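Local coordinates for Nop domain-containing protein (Archaeoglobus fulgidus, PDB 1NT2) that probably binds box C/D guide RNA through its Nop domain and forms a complex with fibrillarin in the archaeal sRNP core, at residues N20-L26 and K232-R237. Numbering follows the deposited sequence.
Sequences NFEESFL and KIDYFR
L26 lies over the side of segment 232-237, touching K232, I233, F236 and R237 and giving up the largest area of any residue here (131 Å² of 422 Å² buried in all). Its rotamer (chi1 m, chi2 t) sets CD1 3.8 Å from I233 CA and 3.6 Å from R237 CG, while CD2 meets F236 CB at 3.3 Å, oblique to the ring; L26 CB packs on I233 CG1 at 4.0 Å. Both segments are helical, 21-26 and 232-236, with axes 9.6 Å apart at closest and N-to-C directions 134° apart; the closest CA pair is L26 and I233, 5.9 Å apart. The K232 side chain, t, t, then kinked at chi3 (m), brings CD to 3.0 Å from L26 O, and NZ gives that oxygen a weak hydrogen bond of 3.3 Å. R237, with chi1 and chi2 off the usual wells (-105° and -96°), passes E23, its CD 4.3 Å from E23 CG, toward the N-terminal end of helix 21-26. There E22 OE2 sits over one guanidinium face, 3.5 Å from R237 NH2, a salt bridge of charge alone. N20 ND2 lies at the guanidinium edge, 3.4 Å from R237 NH1, two donors that do not bond; as N-cap, N20 OD1 accepts weakly from E23 N (3.0 Å). One leucine thus fills the apolar centre of an inclined helix-helix crossing, joining the N-terminal region to a Nop-domain helix. Helix 50-71 borders it through A60, beside E22, and M65, beside F236; helix 140-146 meets I233 through N141, and the fibrillarin-like chain packs F112 on L26 and L111 on F236, placing this inter-helix junction at the fibrillarin interface.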
loop_
_atom_site.group_PDB
_atom_site.type_symbol
_atom_site.label_atom_id
_atom_site.label_comp_id
_atom_site.label_asym_id
_atom_site.label_seq_id
_atom_site.Cartn_x
_atom_site.Cartn_y
_atom_site.Cartn_z
ATOM N N ASN B 20 22.116 3.043 45.943
ATOM C CA ASN B 20 21.443 3.254 44.675
ATOM C C ASN B 20 20.435 4.388 44.748
ATOM O O ASN B 20 19.228 4.158 44.793
ATOM C CB ASN B 20 20.750 1.966 44.225
ATOM C CG ASN B 20 20.953 1.681 42.745
ATOM O OD1 ASN B 20 20.560 2.472 41.886
ATOM N ND2 ASN B 20 21.576 0.547 42.440
ATOM N N PHE B 21 20.950 5.614 44.778
ATOM C CA PHE B 21 20.117 6.809 44.806
ATOM C C PHE B 21 19.809 7.086 43.350
ATOM O O PHE B 21 18.786 7.679 43.008
ATOM C CB PHE B 21 20.883 7.989 45.405
ATOM C CG PHE B 21 21.192 7.827 46.859
ATOM C CD1 PHE B 21 22.243 8.514 47.433
ATOM C CD2 PHE B 21 20.433 6.971 47.654
ATOM C CE1 PHE B 21 22.541 8.353 48.771
ATOM C CE2 PHE B 21 20.721 6.802 48.994
ATOM C CZ PHE B 21 21.777 7.493 49.553
ATOM N N GLU B 22 20.722 6.640 42.497
ATOM C CA GLU B 22 20.571 6.802 41.069
ATOM C C GLU B 22 19.274 6.136 40.643
ATOM O O GLU B 22 18.552 6.655 39.790
ATOM C CB GLU B 22 21.752 6.164 40.346
ATOM C CG GLU B 22 23.077 6.831 40.667
ATOM C CD GLU B 22 24.233 6.269 39.856
ATOM O OE1 GLU B 22 25.358 6.800 39.987
ATOM O OE2 GLU B 22 24.020 5.301 39.090
ATOM N N GLU B 23 18.967 4.994 41.251
ATOM C CA GLU B 23 17.752 4.279 40.899
ATOM C C GLU B 23 16.516 5.038 41.335
ATOM O O GLU B 23 15.711 5.420 40.491
ATOM C CB GLU B 23 17.749 2.880 41.506
ATOM C CG GLU B 23 17.279 1.813 40.529
ATOM C CD GLU B 23 17.195 0.448 41.158
ATOM O OE1 GLU B 23 16.386 0.290 42.099
ATOM O OE2 GLU B 23 17.934 -0.463 40.718
ATOM N N SER B 24 16.365 5.264 42.638
ATOM C CA SER B 24 15.201 5.989 43.160
ATOM C C SER B 24 15.119 7.400 42.592
ATOM O O SER B 24 14.063 8.033 42.624
ATOM C CB SER B 24 15.248 6.070 44.684
ATOM O OG SER B 24 16.451 6.679 45.118
ATOM N N PHE B 25 16.246 7.891 42.093
ATOM C CA PHE B 25 16.297 9.212 41.496
ATOM C C PHE B 25 15.417 9.135 40.266
ATOM O O PHE B 25 14.617 10.023 39.993
ATOM C CB PHE B 25 17.725 9.541 41.068
ATOM C CG PHE B 25 17.909 10.959 40.625
ATOM C CD1 PHE B 25 17.954 11.990 41.558
ATOM C CD2 PHE B 25 18.018 11.269 39.273
ATOM C CE1 PHE B 25 18.104 13.309 41.157
ATOM C CE2 PHE B 25 18.168 12.586 38.859
ATOM C CZ PHE B 25 18.212 13.609 39.805
ATOM N N LEU B 26 15.596 8.046 39.524
ATOM C CA LEU B 26 14.844 7.772 38.305
ATOM C C LEU B 26 13.465 7.251 38.681
ATOM O O LEU B 26 12.551 7.220 37.852
ATOM C CB LEU B 26 15.582 6.721 37.468
ATOM C CG LEU B 26 16.994 7.117 37.015
ATOM C CD1 LEU B 26 17.731 5.917 36.433
ATOM C CD2 LEU B 26 16.893 8.242 35.996
ATOM N N LYS B 232 12.713 4.382 31.836
ATOM C CA LYS B 232 13.580 5.457 32.315
ATOM C C LYS B 232 14.812 4.902 33.003
ATOM O O LYS B 232 15.938 5.361 32.784
ATOM C CB LYS B 232 12.838 6.354 33.293
ATOM C CG LYS B 232 13.676 7.502 33.793
ATOM C CD LYS B 232 13.042 8.163 35.006
ATOM C CE LYS B 232 11.697 8.822 34.686
ATOM N NZ LYS B 232 11.151 9.511 35.889
ATOM N N ILE B 233 14.593 3.905 33.841
ATOM C CA ILE B 233 15.695 3.305 34.554
ATOM C C ILE B 233 16.666 2.619 33.596
ATOM O O ILE B 233 17.863 2.610 33.841
ATOM C CB ILE B 233 15.171 2.330 35.612
ATOM C CG1 ILE B 233 14.165 3.077 36.499
ATOM C CG2 ILE B 233 16.331 1.776 36.439
ATOM C CD1 ILE B 233 13.610 2.279 37.628
ATOM N N ASP B 234 16.161 2.058 32.502
ATOM C CA ASP B 234 17.026 1.409 31.518
ATOM C C ASP B 234 17.954 2.441 30.874
ATOM O O ASP B 234 19.179 2.267 30.806
ATOM C CB ASP B 234 16.190 0.786 30.401
ATOM C CG ASP B 234 15.544 -0.506 30.808
ATOM O OD1 ASP B 234 16.276 -1.398 31.280
ATOM O OD2 ASP B 234 14.312 -0.635 30.644
ATOM N N TYR B 235 17.329 3.513 30.400
ATOM C CA TYR B 235 17.979 4.618 29.707
ATOM C C TYR B 235 18.972 5.454 30.533
ATOM O O TYR B 235 19.921 6.008 29.982
ATOM C CB TYR B 235 16.870 5.507 29.122
ATOM C CG TYR B 235 17.318 6.620 28.205
ATOM C CD1 TYR B 235 16.809 7.910 28.360
ATOM C CD2 TYR B 235 18.238 6.393 27.187
ATOM C CE1 TYR B 235 17.209 8.950 27.532
ATOM C CE2 TYR B 235 18.644 7.428 26.348
ATOM C CZ TYR B 235 18.127 8.708 26.529
ATOM O OH TYR B 235 18.543 9.756 25.738
ATOM N N PHE B 236 18.773 5.539 31.845
ATOM C CA PHE B 236 19.660 6.344 32.684
ATOM C C PHE B 236 20.560 5.554 33.629
ATOM O O PHE B 236 21.593 6.061 34.090
ATOM C CB PHE B 236 18.830 7.327 33.496
ATOM C CG PHE B 236 18.094 8.319 32.658
ATOM C CD1 PHE B 236 18.788 9.257 31.909
ATOM C CD2 PHE B 236 16.707 8.306 32.597
ATOM C CE1 PHE B 236 18.108 10.174 31.104
ATOM C CE2 PHE B 236 16.017 9.214 31.799
ATOM C CZ PHE B 236 16.720 10.151 31.049
ATOM N N ARG B 237 20.150 4.322 33.921
ATOM C CA ARG B 237 20.884 3.408 34.804
ATOM C C ARG B 237 21.573 2.331 33.966
ATOM O O ARG B 237 22.787 2.142 34.052
ATOM C CB ARG B 237 19.916 2.726 35.786
ATOM C CG ARG B 237 19.938 3.235 37.222
ATOM C CD ARG B 237 20.841 2.383 38.102
ATOM N NE ARG B 237 22.235 2.452 37.681
ATOM C CZ ARG B 237 23.242 1.900 38.349
ATOM N NH1 ARG B 237 23.007 1.235 39.473
ATOM N NH2 ARG B 237 24.482 2.022 37.898
#